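Local coordinates for hypothetical protein AF1432 (Archaeoglobus fulgidus, PDB 1YNB) that probably hydrolyses 2'-deoxyribonucleoside 5'-phosphates to the deoxyribonucleoside and phosphate, as a metal-dependent 5'-deoxynucleotidase of the HD-domain family, at residues A[45-50]-A[66-71]; A[51-56]-A[153-158]; A[123-128]-A[147-152]. One frame throughout, in Å; residues are numbered along the deposited sequence.

How the interactions relate
All three contacts lie in the all-helical HD-domain fold. Helix 39-56 is shared by interactions 1 and 2, whose segments alternate along the chain. Helix 61-73 packs on it in the first and the start of helix 154-166 in the second, so it joins early and late parts of the chain. Interaction 3 joins helix 117-135 to the loop before helix 154-166. It follows interaction 1 and is nested within interaction 2. Centre-to-centre distances are about 11 Å (interactions 1 and 2), about 12 Å (interactions 2 and 3) and about 14 Å (interactions 1 and 3). Each pair touches. Interactions 1 and 2 pack on the second subunit; interaction 3 reaches it through a salt bridge from E127 to its K21.

Interaction 1. Residues A[45-50]-A[66-71]; sequences RAAIIA and KAATAA
A47, A50, A67, A68 and A71 make an all-alanine interface between helix 39-56 and helix 61-73. The two short segments run nearly antiparallel, at 157°, and their axes approach to 7.4 Å. Single methyl groups permit this closeness. The CA atoms of A47 and A68 are 4.1 Å apart.

Much of the packing is methyl against backbone. A47 CB lies 3.3 Å from A68 O. The exchange is mutual, for A68 CB is 3.3 Å from A47 O. A68 CA also makes a CA-H...O contact with A47 O. A71 CB presses on the backbone of A47, 3.5 Å from its CA. A50 CB sits 3.7 Å from A67 O.

Both helices belong to the HD-domain fold. H42 on helix 39-56, H74 and D75 just after helix 61-73, and D124 are consistent with the H...HD...D metal-site pattern of the family, although no metal is bound to them here. The A46 side chain touches residues of this set.

Methyl against methyl is the second kind of contact. A47 CB and A71 CB are 3.9 Å apart, and A50 CB is 4.1 Å from A71 CB. A50 also packs on A123, while A47 meets L72 of the second subunit.

Interaction 2. Residues A[51-56]-A[153-158]; sequences FILALK and TDAAKE
L53 and A155 mark the nearest backbone approach, with their CA atoms 5.8 Å apart, and the axes of the short segments 51-56 and 154-158 lie at 116°. The contact joins a helix of the HD-domain fold to a capped helix N-terminus. T153 is the N-cap residue. Its OG1 accepts a hydrogen bond from A156 N at 3.1 Å, with an angle of 153° at the hydrogen.

The contact across the segments is apolar, and L53 carries most of it. Its CD2 methyl reaches over to the first turn of helix 154-166 and touches backbone as well as side chains. CD2 is 3.5 Å from A156 N, the same nitrogen that T153 caps. It is 3.8 Å from A156 CB. A155 CB is 4.0 Å from L53 CD2. L53 CD1 takes a smaller part, at the edge of van der Waals range of A156 CB.

The CB of A155 points toward helix 39-56. Besides L53 it meets the base of the K56 side chain, with A155 CB 4.1 Å from K56 CB. Beyond its base the lysine turns off. The chain bends at chi2, -80°, and its end leads away from helix 154-166.

Helix 117-135 lies against the same site. Y119 and D122 pack on L53, and D122 OD2 accepts a hydrogen bond from T153 N. L53 CD2 also comes within 4.3 Å of T153 OG1, the capping oxygen.

Interaction 3. Residues A[123-128]-A[147-152]; sequences ADKLEL and ENVELK
K125 of helix 117-135 lies against V149, E150 and L151 of the loop that leads into helix 154-166. The close-packed part is at the root of the lysine and at L126. K125 CB touches both neighbours of E150: it is 3.9 Å from V149 CG1 and 3.9 Å from L151 CD2. V149 CG1 is anti to its backbone N (chi1 173°), which turns that methyl to the lysine. L151 straddles two helix residues. Its other methyl, CD1, is 4.1 Å from L126 CD2, and the two leucine side chains cross at about a right angle. Y160 of helix 154-166 packs on L126, V149 and L151.

Helix 117-135 also carries D124, next in the chain to K125, which is consistent with the last residue of the H...HD...D pattern of HD domains. Its OD2 makes a weak hydrogen bond to H42 NE2. No metal is bound there in this structure.

The outer side is more open and polar. Beyond CG the K125 chain runs extended to the loop backbone. K125 NZ donates a hydrogen bond to E150 O, modelled at 2.5 Å, a very short length that is doubtful in detail. K125 CD is 3.3 Å from the same oxygen. An alanine here would keep the CB contacts but remove the chain beyond, which would probably leave E150 O without its lysine donor and the loop freer to shift. The loose part is the E150 side chain, which leads away into solvent, and K152, whose NZ lies 5.6 Å from K125 NZ.

Interaction 1. Residues A[45-50]-A[66-71]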
ATOM      1  N   ARG A  45       5.752   6.307  -7.693  1.00 16.02           N
ATOM      2  CA  ARG A  45       4.789   7.279  -8.142  1.00 14.51           C
ATOM      3  C   ARG A  45       5.388   8.278  -9.126  1.00 14.35           C
ATOM      4  O   ARG A  45       4.676   8.742 -10.017  1.00 17.42           O
ATOM      5  CB  ARG A  45       4.119   8.010  -6.973  1.00 15.57           C
ATOM      6  CG  ARG A  45       3.003   8.920  -7.456  1.00 14.54           C
ATOM      7  CD  ARG A  45       2.003   9.319  -6.395  1.00 18.31           C
ATOM      8  NE  ARG A  45       2.637  10.071  -5.300  1.00 17.54           N
ATOM      9  CZ  ARG A  45       1.942  10.706  -4.352  1.00 17.85           C
ATOM     10  NH1 ARG A  45       0.625  10.692  -4.371  1.00 17.27           N
ATOM     11  NH2 ARG A  45       2.573  11.325  -3.363  1.00 16.31           N
ATOM     12  N   ALA A  46       6.677   8.578  -8.986  1.00 14.54           N
ATOM     13  CA  ALA A  46       7.278   9.522  -9.921  1.00 14.47           C
ATOM     14  C   ALA A  46       7.246   8.885 -11.328  1.00 17.86           C
ATOM     15  O   ALA A  46       7.063   9.607 -12.329  1.00 19.39           O
ATOM     16  CB  ALA A  46       8.708   9.821  -9.523  1.00 15.66           C
ATOM     17  N   ALA A  47       7.443   7.567 -11.388  1.00 17.12           N
ATOM     18  CA  ALA A  47       7.404   6.877 -12.690  1.00 18.58           C
ATOM     19  C   ALA A  47       6.038   7.000 -13.314  1.00 19.94           C
ATOM     20  O   ALA A  47       5.921   7.333 -14.499  1.00 20.84           O
ATOM     21  CB  ALA A  47       7.851   5.408 -12.547  1.00 19.06           C
ATOM     22  N   ILE A  48       4.972   6.772 -12.540  1.00 18.39           N
ATOM     23  CA  ILE A  48       3.639   6.929 -13.058  1.00 18.51           C
ATOM     24  C   ILE A  48       3.411   8.395 -13.474  1.00 20.53           C
ATOM     25  O   ILE A  48       2.846   8.689 -14.547  1.00 19.12           O
ATOM     26  CB  ILE A  48       2.617   6.422 -12.006  1.00 19.16           C
ATOM     27  CG1 ILE A  48       2.784   4.899 -11.868  1.00 20.82           C
ATOM     28  CG2 ILE A  48       1.159   6.772 -12.393  1.00 21.07           C
ATOM     29  CD1 ILE A  48       1.969   4.297 -10.742  1.00 23.50           C
ATOM     30  N   ILE A  49       3.857   9.344 -12.654  1.00 18.44           N
ATOM     31  CA  ILE A  49       3.690  10.736 -13.064  1.00 18.12           C
ATOM     32  C   ILE A  49       4.439  11.052 -14.383  1.00 19.54           C
ATOM     33  O   ILE A  49       3.920  11.802 -15.210  1.00 19.97           O
ATOM     34  CB  ILE A  49       4.214  11.683 -11.971  1.00 16.24           C
ATOM     35  CG1 ILE A  49       3.240  11.574 -10.761  1.00 17.59           C
ATOM     36  CG2 ILE A  49       4.236  13.137 -12.465  1.00 17.88           C
ATOM     37  CD1 ILE A  49       3.770  12.364  -9.471  1.00 17.78           C
ATOM     38  N   ALA A  50       5.644  10.500 -14.542  1.00 20.66           N
ATOM     39  CA  ALA A  50       6.452  10.774 -15.740  1.00 21.36           C
ATOM     40  C   ALA A  50       5.706  10.262 -16.980  1.00 23.60           C
ATOM     41  O   ALA A  50       5.712  10.917 -18.029  1.00 24.16           O
ATOM     42  CB  ALA A  50       7.815  10.136 -15.621  1.00 19.53           C
ATOM     43  N   LYS A  66       8.889   4.972 -21.750  1.00 25.26           N
ATOM     44  CA  LYS A  66      10.317   5.163 -21.559  1.00 24.53           C
ATOM     45  C   LYS A  66      10.606   6.196 -20.453  1.00 24.18           C
ATOM     46  O   LYS A  66      11.632   6.157 -19.748  1.00 23.70           O
ATOM     47  CB  LYS A  66      10.936   5.648 -22.870  1.00 29.57           C
ATOM     48  CG  LYS A  66      12.422   5.841 -22.816  1.00 31.18           C
ATOM     49  CD  LYS A  66      12.938   6.097 -24.251  1.00 34.54           C
ATOM     50  CE  LYS A  66      14.441   6.111 -24.313  1.00 35.74           C
ATOM     51  NZ  LYS A  66      14.844   6.487 -25.714  1.00 36.62           N
ATOM     52  N   ALA A  67       9.712   7.157 -20.352  1.00 23.13           N
ATOM     53  CA  ALA A  67       9.874   8.197 -19.354  1.00 23.88           C
ATOM     54  C   ALA A  67       9.640   7.556 -17.977  1.00 21.28           C
ATOM     55  O   ALA A  67      10.336   7.879 -17.021  1.00 23.64           O
ATOM     56  CB  ALA A  67       8.880   9.308 -19.616  1.00 23.13           C
ATOM     57  N   ALA A  68       8.647   6.700 -17.892  1.00 21.86           N
ATOM     58  CA  ALA A  68       8.351   6.018 -16.630  1.00 23.05           C
ATOM     59  C   ALA A  68       9.531   5.164 -16.214  1.00 24.06           C
ATOM     60  O   ALA A  68       9.971   5.200 -15.061  1.00 22.79           O
ATOM     61  CB  ALA A  68       7.102   5.182 -16.768  1.00 19.38           C
ATOM     62  N   THR A  69      10.097   4.412 -17.163  1.00 22.88           N
ATOM     63  CA  THR A  69      11.228   3.562 -16.840  1.00 21.66           C
ATOM     64  C   THR A  69      12.423   4.358 -16.390  1.00 22.57           C
ATOM     65  O   THR A  69      13.112   3.997 -15.435  1.00 21.98           O
ATOM     66  CB  THR A  69      11.618   2.678 -18.071  1.00 21.82           C
ATOM     67  OG1 THR A  69      10.466   1.968 -18.499  1.00 21.86           O
ATOM     68  CG2 THR A  69      12.698   1.711 -17.713  1.00 24.02           C
ATOM     69  N   ALA A  70      12.688   5.464 -17.072  1.00 21.83           N
ATOM     70  CA  ALA A  70      13.812   6.285 -16.704  1.00 21.24           C
ATOM     71  C   ALA A  70      13.627   6.826 -15.284  1.00 22.01           C
ATOM     72  O   ALA A  70      14.595   6.984 -14.537  1.00 23.07           O
ATOM     73  CB  ALA A  70      13.936   7.468 -17.700  1.00 22.84           C
ATOM     74  N   ALA A  71      12.391   7.130 -14.930  1.00 23.30           N
ATOM     75  CA  ALA A  71      12.106   7.630 -13.577  1.00 22.72           C
ATOM     76  C   ALA A  71      12.419   6.532 -12.552  1.00 24.56           C
ATOM     77  O   ALA A  71      12.897   6.828 -11.439  1.00 23.36           O
ATOM     78  CB  ALA A  71      10.630   8.031 -13.464  1.00 22.68           C
TER

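Interaction 2. Residues A[51-56]-A[153-158]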
ATOM      1  N   PHE A  51       5.061   9.109 -16.836  1.00 23.78           N
ATOM      2  CA  PHE A  51       4.236   8.505 -17.892  1.00 24.75           C
ATOM      3  C   PHE A  51       3.135   9.520 -18.232  1.00 26.11           C
ATOM      4  O   PHE A  51       2.926   9.885 -19.396  1.00 23.90           O
ATOM      5  CB  PHE A  51       3.619   7.223 -17.363  1.00 23.05           C
ATOM      6  CG  PHE A  51       2.725   6.524 -18.336  1.00 25.45           C
ATOM      7  CD1 PHE A  51       3.272   5.748 -19.363  1.00 27.35           C
ATOM      8  CD2 PHE A  51       1.347   6.617 -18.214  1.00 24.64           C
ATOM      9  CE1 PHE A  51       2.440   5.061 -20.262  1.00 24.72           C
ATOM     10  CE2 PHE A  51       0.503   5.942 -19.101  1.00 27.59           C
ATOM     11  CZ  PHE A  51       1.082   5.155 -20.134  1.00 25.88           C
ATOM     12  N   ILE A  52       2.439  10.012 -17.201  1.00 24.16           N
ATOM     13  CA  ILE A  52       1.389  10.997 -17.415  1.00 25.07           C
ATOM     14  C   ILE A  52       1.896  12.276 -18.094  1.00 23.88           C
ATOM     15  O   ILE A  52       1.235  12.804 -19.009  1.00 25.48           O
ATOM     16  CB  ILE A  52       0.720  11.382 -16.078  1.00 23.91           C
ATOM     17  CG1 ILE A  52      -0.120  10.208 -15.561  1.00 24.22           C
ATOM     18  CG2 ILE A  52      -0.216  12.587 -16.277  1.00 25.91           C
ATOM     19  CD1 ILE A  52      -0.578  10.388 -14.087  1.00 23.37           C
ATOM     20  N   LEU A  53       3.029  12.795 -17.638  1.00 24.96           N
ATOM     21  CA  LEU A  53       3.585  14.026 -18.222  1.00 24.41           C
ATOM     22  C   LEU A  53       3.865  13.859 -19.714  1.00 27.18           C
ATOM     23  O   LEU A  53       3.588  14.760 -20.506  1.00 25.64           O
ATOM     24  CB  LEU A  53       4.883  14.443 -17.528  1.00 25.16           C
ATOM     25  CG  LEU A  53       4.722  14.959 -16.082  1.00 24.49           C
ATOM     26  CD1 LEU A  53       6.060  15.323 -15.504  1.00 24.24           C
ATOM     27  CD2 LEU A  53       3.792  16.144 -16.063  1.00 26.09           C
ATOM     28  N   ALA A  54       4.419  12.711 -20.085  1.00 26.95           N
ATOM     29  CA  ALA A  54       4.729  12.461 -21.493  1.00 28.53           C
ATOM     30  C   ALA A  54       3.447  12.399 -22.296  1.00 29.33           C
ATOM     31  O   ALA A  54       3.327  13.065 -23.312  1.00 32.34           O
ATOM     32  CB  ALA A  54       5.518  11.155 -21.633  1.00 27.71           C
ATOM     33  N   LEU A  55       2.469  11.620 -21.854  1.00 29.66           N
ATOM     34  CA  LEU A  55       1.239  11.529 -22.609  1.00 31.90           C
ATOM     35  C   LEU A  55       0.543  12.876 -22.777  1.00 34.20           C
ATOM     36  O   LEU A  55       0.122  13.246 -23.897  1.00 32.58           O
ATOM     37  CB  LEU A  55       0.284  10.537 -21.957  1.00 32.54           C
ATOM     38  CG  LEU A  55       0.629   9.050 -22.091  1.00 33.21           C
ATOM     39  CD1 LEU A  55      -0.540   8.228 -21.558  1.00 32.62           C
ATOM     40  CD2 LEU A  55       0.893   8.687 -23.566  1.00 34.54           C
ATOM     41  N   LYS A  56       0.418  13.609 -21.669  1.00 32.96           N
ATOM     42  CA  LYS A  56      -0.230  14.915 -21.689  1.00 34.37           C
ATOM     43  C   LYS A  56       0.571  15.928 -22.500  1.00 33.67           C
ATOM     44  O   LYS A  56       0.051  16.978 -22.859  1.00 35.24           O
ATOM     45  CB  LYS A  56      -0.424  15.433 -20.252  1.00 34.51           C
ATOM     46  CG  LYS A  56      -1.519  14.706 -19.469  1.00 35.88           C
ATOM     47  CD  LYS A  56      -2.903  15.229 -19.833  1.00 38.94           C
ATOM     48  CE  LYS A  56      -3.977  14.193 -19.539  1.00 40.48           C
ATOM     49  NZ  LYS A  56      -5.352  14.724 -19.763  1.00 41.67           N
ATOM     50  N   THR A 153       8.137  21.610 -17.782  1.00 33.67           N
ATOM     51  CA  THR A 153       7.096  21.369 -18.783  1.00 32.88           C
ATOM     52  C   THR A 153       5.742  21.987 -18.492  1.00 33.84           C
ATOM     53  O   THR A 153       5.365  22.173 -17.337  1.00 32.58           O
ATOM     54  CB  THR A 153       6.885  19.859 -19.053  1.00 33.68           C
ATOM     55  OG1 THR A 153       6.191  19.243 -17.947  1.00 32.70           O
ATOM     56  CG2 THR A 153       8.224  19.179 -19.244  1.00 32.02           C
ATOM     57  N   ASP A 154       5.007  22.326 -19.551  1.00 33.15           N
ATOM     58  CA  ASP A 154       3.699  22.925 -19.379  1.00 32.03           C
ATOM     59  C   ASP A 154       2.741  21.931 -18.737  1.00 31.65           C
ATOM     60  O   ASP A 154       1.814  22.325 -18.032  1.00 29.63           O
ATOM     61  CB  ASP A 154       3.107  23.363 -20.720  1.00 35.31           C
ATOM     62  CG  ASP A 154       3.775  24.626 -21.283  1.00 35.98           C
ATOM     63  OD1 ASP A 154       4.538  25.320 -20.561  1.00 34.14           O
ATOM     64  OD2 ASP A 154       3.507  24.911 -22.472  1.00 37.04           O
ATOM     65  N   ALA A 155       2.930  20.645 -19.028  1.00 27.90           N
ATOM     66  CA  ALA A 155       2.054  19.622 -18.470  1.00 28.14           C
ATOM     67  C   ALA A 155       2.243  19.552 -16.946  1.00 25.32           C
ATOM     68  O   ALA A 155       1.277  19.439 -16.200  1.00 25.53           O
ATOM     69  CB  ALA A 155       2.373  18.262 -19.090  1.00 27.48           C
ATOM     70  N   ALA A 156       3.495  19.605 -16.511  1.00 26.41           N
ATOM     71  CA  ALA A 156       3.813  19.533 -15.089  1.00 24.57           C
ATOM     72  C   ALA A 156       3.271  20.814 -14.418  1.00 26.35           C
ATOM     73  O   ALA A 156       2.677  20.759 -13.345  1.00 25.18           O
ATOM     74  CB  ALA A 156       5.328  19.408 -14.888  1.00 23.64           C
ATOM     75  N   LYS A 157       3.456  21.965 -15.062  1.00 25.94           N
ATOM     76  CA  LYS A 157       2.967  23.217 -14.482  1.00 27.93           C
ATOM     77  C   LYS A 157       1.452  23.212 -14.301  1.00 26.97           C
ATOM     78  O   LYS A 157       0.934  23.698 -13.295  1.00 28.03           O
ATOM     79  CB  LYS A 157       3.399  24.412 -15.352  1.00 28.92           C
ATOM     80  CG  LYS A 157       4.876  24.771 -15.193  1.00 31.83           C
ATOM     81  CD  LYS A 157       5.289  25.846 -16.215  1.00 34.04           C
ATOM     82  CE  LYS A 157       6.788  26.153 -16.127  1.00 34.97           C
ATOM     83  NZ  LYS A 157       7.219  27.066 -17.250  1.00 36.83           N
ATOM     84  N   GLU A 158       0.727  22.642 -15.250  1.00 25.92           N
ATOM     85  CA  GLU A 158      -0.726  22.608 -15.161  1.00 25.39           C
ATOM     86  C   GLU A 158      -1.172  21.686 -14.004  1.00 24.80           C
ATOM     87  O   GLU A 158      -2.045  22.045 -13.193  1.00 23.18           O
ATOM     88  CB  GLU A 158      -1.297  22.129 -16.511  1.00 31.12           C
ATOM     89  CG  GLU A 158      -2.834  22.077 -16.619  1.00 37.99           C
ATOM     90  CD  GLU A 158      -3.365  21.961 -18.081  1.00 42.76           C
ATOM     91  OE1 GLU A 158      -2.681  21.386 -18.971  1.00 43.82           O
ATOM     92  OE2 GLU A 158      -4.500  22.437 -18.338  1.00 46.45           O
TER

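Interaction 3. Residues A[123-128]-A[147-152]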
ATOM      1  N   ALA A 123       8.800  15.054 -13.012  1.00 22.08           N
ATOM      2  CA  ALA A 123       8.038  14.041 -12.243  1.00 21.25           C
ATOM      3  C   ALA A 123       8.563  13.884 -10.816  1.00 20.75           C
ATOM      4  O   ALA A 123       7.764  13.685  -9.889  1.00 22.44           O
ATOM      5  CB  ALA A 123       8.061  12.667 -12.987  1.00 20.53           C
ATOM      6  N   ASP A 124       9.883  13.946 -10.658  1.00 21.19           N
ATOM      7  CA  ASP A 124      10.586  13.836  -9.371  1.00 22.16           C
ATOM      8  C   ASP A 124      10.061  14.972  -8.489  1.00 22.14           C
ATOM      9  O   ASP A 124       9.609  14.749  -7.356  1.00 22.96           O
ATOM     10  CB  ASP A 124      12.096  14.006  -9.613  1.00 24.67           C
ATOM     11  CG  ASP A 124      12.911  14.065  -8.327  1.00 28.99           C
ATOM     12  OD1 ASP A 124      13.983  14.704  -8.337  1.00 30.72           O
ATOM     13  OD2 ASP A 124      12.510  13.462  -7.297  1.00 27.45           O
ATOM     14  N   LYS A 125      10.110  16.189  -9.004  1.00 19.70           N
ATOM     15  CA  LYS A 125       9.620  17.362  -8.242  1.00 20.78           C
ATOM     16  C   LYS A 125       8.103  17.371  -8.009  1.00 20.06           C
ATOM     17  O   LYS A 125       7.616  17.791  -6.952  1.00 22.85           O
ATOM     18  CB  LYS A 125      10.016  18.649  -8.980  1.00 22.21           C
ATOM     19  CG  LYS A 125      11.505  18.823  -9.109  1.00 28.48           C
ATOM     20  CD  LYS A 125      11.750  20.150  -9.829  1.00 32.78           C
ATOM     21  CE  LYS A 125      13.051  20.170 -10.599  1.00 36.42           C
ATOM     22  NZ  LYS A 125      12.917  21.258 -11.632  1.00 38.41           N
ATOM     23  N   LEU A 126       7.324  16.956  -8.991  1.00 18.92           N
ATOM     24  CA  LEU A 126       5.885  16.920  -8.803  1.00 18.30           C
ATOM     25  C   LEU A 126       5.526  15.860  -7.758  1.00 17.81           C
ATOM     26  O   LEU A 126       4.575  16.073  -6.994  1.00 17.53           O
ATOM     27  CB  LEU A 126       5.128  16.550 -10.085  1.00 20.31           C
ATOM     28  CG  LEU A 126       4.418  17.632 -10.894  1.00 23.95           C
ATOM     29  CD1 LEU A 126       3.518  16.922 -11.927  1.00 22.69           C
ATOM     30  CD2 LEU A 126       3.544  18.555  -9.999  1.00 22.40           C
ATOM     31  N   GLU A 127       6.208  14.713  -7.790  1.00 16.45           N
ATOM     32  CA  GLU A 127       5.916  13.644  -6.825  1.00 15.91           C
ATOM     33  C   GLU A 127       6.120  14.222  -5.398  1.00 17.02           C
ATOM     34  O   GLU A 127       5.298  13.997  -4.453  1.00 16.57           O
ATOM     35  CB  GLU A 127       6.823  12.444  -7.055  1.00 15.24           C
ATOM     36  CG  GLU A 127       6.277  11.111  -6.469  1.00 15.30           C
ATOM     37  CD  GLU A 127       6.304  11.039  -4.928  1.00 14.54           C
ATOM     38  OE1 GLU A 127       7.324  11.450  -4.308  1.00 16.65           O
ATOM     39  OE2 GLU A 127       5.302  10.543  -4.352  1.00 15.23           O
ATOM     40  N   LEU A 128       7.237  14.910  -5.235  1.00 15.72           N
ATOM     41  CA  LEU A 128       7.562  15.550  -3.945  1.00 18.23           C
ATOM     42  C   LEU A 128       6.476  16.537  -3.544  1.00 18.75           C
ATOM     43  O   LEU A 128       6.041  16.548  -2.377  1.00 18.47           O
ATOM     44  CB  LEU A 128       8.916  16.280  -4.037  1.00 18.74           C
ATOM     45  CG  LEU A 128       9.326  17.149  -2.835  1.00 19.61           C
ATOM     46  CD1 LEU A 128       9.583  16.289  -1.585  1.00 19.06           C
ATOM     47  CD2 LEU A 128      10.592  17.829  -3.214  1.00 22.33           C
ATOM     48  N   GLU A 147       5.981  24.005  -2.253  1.00 27.60           N
ATOM     49  CA  GLU A 147       5.971  25.418  -2.612  1.00 29.29           C
ATOM     50  C   GLU A 147       7.205  25.839  -3.403  1.00 30.77           C
ATOM     51  O   GLU A 147       8.291  25.279  -3.235  1.00 30.39           O
ATOM     52  CB  GLU A 147       5.836  26.292  -1.333  1.00 28.84           C
ATOM     53  CG  GLU A 147       4.458  26.112  -0.658  1.00 28.75           C
ATOM     54  CD  GLU A 147       4.256  26.864   0.668  1.00 30.92           C
ATOM     55  OE1 GLU A 147       5.260  27.202   1.317  1.00 30.33           O
ATOM     56  OE2 GLU A 147       3.076  27.074   1.059  1.00 30.11           O
ATOM     57  N   ASN A 148       7.018  26.845  -4.251  1.00 35.06           N
ATOM     58  CA  ASN A 148       8.097  27.391  -5.083  1.00 39.20           C
ATOM     59  C   ASN A 148       8.803  26.284  -5.869  1.00 40.19           C
ATOM     60  O   ASN A 148      10.050  26.203  -5.895  1.00 40.95           O
ATOM     61  CB  ASN A 148       9.122  28.112  -4.201  1.00 41.57           C
ATOM     62  CG  ASN A 148       8.469  28.997  -3.148  1.00 43.48           C
ATOM     63  OD1 ASN A 148       7.606  29.832  -3.457  1.00 43.80           O
ATOM     64  ND2 ASN A 148       8.884  28.818  -1.888  1.00 45.28           N
ATOM     65  N   VAL A 149       8.010  25.428  -6.499  1.00 39.80           N
ATOM     66  CA  VAL A 149       8.583  24.332  -7.256  1.00 40.56           C
ATOM     67  C   VAL A 149       8.803  24.807  -8.667  1.00 41.46           C
ATOM     68  O   VAL A 149       7.894  25.350  -9.288  1.00 41.46           O
ATOM     69  CB  VAL A 149       7.650  23.109  -7.268  1.00 40.68           C
ATOM     70  CG1 VAL A 149       8.195  22.034  -8.214  1.00 39.62           C
ATOM     71  CG2 VAL A 149       7.548  22.556  -5.872  1.00 40.31           C
ATOM     72  N   GLU A 150      10.024  24.603  -9.155  1.00 42.42           N
ATOM     73  CA  GLU A 150      10.396  25.010 -10.502  1.00 42.28           C
ATOM     74  C   GLU A 150      10.251  23.824 -11.448  1.00 39.66           C
ATOM     75  O   GLU A 150      11.092  22.939 -11.460  1.00 40.45           O
ATOM     76  CB  GLU A 150      11.851  25.482 -10.514  1.00 44.95           C
ATOM     77  CG  GLU A 150      12.224  26.518  -9.456  1.00 48.90           C
ATOM     78  CD  GLU A 150      11.500  27.851  -9.629  1.00 51.14           C
ATOM     79  OE1 GLU A 150      12.074  28.893  -9.233  1.00 51.66           O
ATOM     80  OE2 GLU A 150      10.358  27.861 -10.144  1.00 53.16           O
ATOM     81  N   LEU A 151       9.178  23.807 -12.225  1.00 37.48           N
ATOM     82  CA  LEU A 151       8.939  22.735 -13.176  1.00 35.30           C
ATOM     83  C   LEU A 151       9.286  23.301 -14.538  1.00 37.24           C
ATOM     84  O   LEU A 151       9.229  24.515 -14.723  1.00 37.57           O
ATOM     85  CB  LEU A 151       7.473  22.319 -13.133  1.00 32.54           C
ATOM     86  CG  LEU A 151       7.073  21.730 -11.762  1.00 30.97           C
ATOM     87  CD1 LEU A 151       5.561  21.663 -11.644  1.00 27.81           C
ATOM     88  CD2 LEU A 151       7.712  20.354 -11.578  1.00 28.08           C
ATOM     89  N   LYS A 152       9.628  22.430 -15.488  1.00 36.58           N
ATOM     90  CA  LYS A 152      10.003  22.870 -16.829  1.00 36.30           C
ATOM     91  C   LYS A 152       8.905  22.695 -17.861  1.00 35.62           C
ATOM     92  O   LYS A 152       8.753  23.556 -18.738  1.00 36.20           O
ATOM     93  CB  LYS A 152      11.237  22.109 -17.318  1.00 36.49           C
ATOM     94  CG  LYS A 152      12.481  22.161 -16.435  1.00 38.83           C
ATOM     95  CD  LYS A 152      13.530  21.207 -17.021  1.00 42.47           C
ATOM     96  CE  LYS A 152      14.569  20.730 -15.999  1.00 44.62           C
ATOM     97  NZ  LYS A 152      15.264  19.456 -16.429  1.00 45.51           N
TER